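Local coordinates for protein predicted ATPase involved in replication control, Cdc46/Mcm family (Methanopyrus kandleri AV19, PDB 3F8T) that probably binds ATP and single-stranded DNA and may act as a DNA helicase of the MCM family in replication, at residues Leu240-Ala245 with Ala341-Ile346. The protein carries 2 engineered substitutions. Residues are numbered along the deposited sequence; the frame is centred on the assembly and turned at random.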
loop_
_atom_site.group_PDB
_atom_site.type_symbol
_atom_site.label_atom_id
_atom_site.label_comp_id
_atom_site.label_asym_id
_atom_site.label_seq_id
_atom_site.Cartn_x
_atom_site.Cartn_y
_atom_site.Cartn_z
ATOM N N LEU A 240 -6.858 9.584 6.524
ATOM C CA LEU A 240 -7.223 10.990 6.377
ATOM C C LEU A 240 -7.245 11.404 4.924
ATOM O O LEU A 240 -6.369 11.020 4.146
ATOM C CB LEU A 240 -6.252 11.906 7.139
ATOM C CG LEU A 240 -6.376 11.952 8.668
ATOM C CD1 LEU A 240 -5.039 12.273 9.295
ATOM C CD2 LEU A 240 -7.410 12.975 9.077
ATOM N N HIS A 241 -8.237 12.219 4.572
ATOM C CA HIS A 241 -8.375 12.741 3.211
ATOM C C HIS A 241 -8.282 14.252 3.246
ATOM O O HIS A 241 -8.950 14.907 4.060
ATOM C CB HIS A 241 -9.694 12.273 2.600
ATOM C CG HIS A 241 -9.916 10.790 2.734
ATOM N ND1 HIS A 241 -9.075 9.864 2.152
ATOM C CD2 HIS A 241 -10.850 10.079 3.406
ATOM C CE1 HIS A 241 -9.494 8.645 2.445
ATOM N NE2 HIS A 241 -10.564 8.744 3.212
ATOM N N VAL A 242 -7.428 14.794 2.393
ATOM C CA VAL A 242 -7.060 16.219 2.448
ATOM C C VAL A 242 -7.225 16.818 1.057
ATOM O O VAL A 242 -6.776 16.235 0.068
ATOM C CB VAL A 242 -5.599 16.429 2.982
ATOM C CG1 VAL A 242 -5.213 17.907 2.982
ATOM C CG2 VAL A 242 -5.437 15.882 4.421
ATOM N N LEU A 243 -7.884 17.973 0.988
ATOM C CA LEU A 243 -8.011 18.721 -0.257
ATOM C C LEU A 243 -7.152 19.981 -0.170
ATOM O O LEU A 243 -7.370 20.807 0.713
ATOM C CB LEU A 243 -9.472 19.124 -0.485
ATOM C CG LEU A 243 -9.787 20.032 -1.694
ATOM C CD1 LEU A 243 -9.293 19.413 -2.999
ATOM C CD2 LEU A 243 -11.293 20.322 -1.750
ATOM N N LEU A 244 -6.190 20.103 -1.076
ATOM C CA LEU A 244 -5.411 21.332 -1.244
ATOM C C LEU A 244 -6.134 22.268 -2.190
ATOM O O LEU A 244 -6.463 21.887 -3.319
ATOM C CB LEU A 244 -4.059 21.015 -1.856
ATOM C CG LEU A 244 -3.003 20.182 -1.160
ATOM C CD1 LEU A 244 -1.691 20.418 -1.889
ATOM C CD2 LEU A 244 -2.874 20.566 0.306
ATOM N N ALA A 245 -6.389 23.498 -1.742
ATOM C CA ALA A 245 -7.005 24.483 -2.612
ATOM C C ALA A 245 -6.035 25.636 -2.860
ATOM O O ALA A 245 -5.817 26.471 -1.980
ATOM C CB ALA A 245 -8.302 24.978 -2.011
ATOM N N ALA A 341 -5.312 6.995 1.201
ATOM C CA ALA A 341 -5.570 8.307 1.784
ATOM C C ALA A 341 -5.585 9.257 0.588
ATOM O O ALA A 341 -4.611 9.321 -0.159
ATOM C CB ALA A 341 -4.450 8.664 2.782
ATOM N N VAL A 342 -6.694 9.963 0.390
ATOM C CA VAL A 342 -6.852 10.794 -0.796
ATOM C C VAL A 342 -6.273 12.197 -0.546
ATOM O O VAL A 342 -6.746 12.933 0.331
ATOM C CB VAL A 342 -8.315 10.882 -1.241
ATOM C CG1 VAL A 342 -8.481 11.913 -2.380
ATOM C CG2 VAL A 342 -8.822 9.485 -1.683
ATOM N N LEU A 343 -5.248 12.516 -1.321
ATOM C CA LEU A 343 -4.648 13.854 -1.348
ATOM C C LEU A 343 -5.021 14.497 -2.670
ATOM O O LEU A 343 -4.413 14.231 -3.694
ATOM C CB LEU A 343 -3.130 13.793 -1.190
ATOM C CG LEU A 343 -2.418 15.168 -1.356
ATOM C CD1 LEU A 343 -2.949 16.204 -0.372
ATOM C CD2 LEU A 343 -0.959 14.979 -1.184
ATOM N N ALA A 344 -6.037 15.339 -2.629
ATOM C CA ALA A 344 -6.572 15.956 -3.830
ATOM C C ALA A 344 -6.116 17.411 -3.910
ATOM O O ALA A 344 -5.715 17.997 -2.902
ATOM C CB ALA A 344 -8.052 15.882 -3.816
ATOM N N ALA A 345 -6.138 17.958 -5.124
ATOM C CA ALA A 345 -5.861 19.375 -5.352
ATOM C C ALA A 345 -6.913 19.981 -6.273
ATOM O O ALA A 345 -7.329 19.363 -7.266
ATOM C CB ALA A 345 -4.474 19.550 -5.914
ATOM N N ILE A 346 -7.335 21.200 -5.949
ATOM C CA ILE A 346 -8.319 21.910 -6.765
ATOM C C ILE A 346 -7.883 23.357 -6.959
ATOM O O ILE A 346 -7.334 23.981 -6.041
ATOM C CB ILE A 346 -9.734 21.863 -6.140
ATOM C CG1 ILE A 346 -10.792 22.336 -7.133
ATOM C CG2 ILE A 346 -9.816 22.698 -4.839
ATOM C CD1 ILE A 346 -12.205 21.849 -6.812
#
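The imidazole of His241 meets Val342 edge-on: the backbone N of Val342 lies in the ring plane and donates to ND1 over 3.0 Å, nearly straight at 171°, while CA of Ala341 approaches the ring obliquely. CG sits anti to the carbonyl carbon and beside the backbone N (chi1 -50°), which brings ND1 to the amide of Val342. There the ring nitrogen stands in for the carbonyl O of Leu240, which lies 3.9 Å from Val342 N and is hydrogen-bonded to Gln228 instead. The other ring nitrogen, NE2, is hydrogen-bonded to the carbonyl of Met324. Beyond the histidine, 242-245 and 341-346 run as adjacent parallel strands, their axes 21° apart. Val242 N bonds to Val342 O at 2.9 Å and Ala344 N to Val242 O, then Leu244 N reaches Ala344 O at 2.8 Å and Ile346 N closes on Leu244 O. On the face of Leu243, Ala344 and Ile346, CD1 of Leu243 rests 3.8 Å from both Ala344 CB and Ile346 CG2. On the other face, CD1 of Leu343 lies 4.1 Å from CG of Leu244; Leu343 packs against helices 219-229 and 248-261, Leu244 against the latter. These are inner strands of the five-stranded parallel sheet of the P-loop ATPase domain. Since ND1 accepts a hydrogen bond from the amide N-H of Val342, it is probably unprotonated, consistent with a buried, neutral imidazole carrying its hydrogen on NE2.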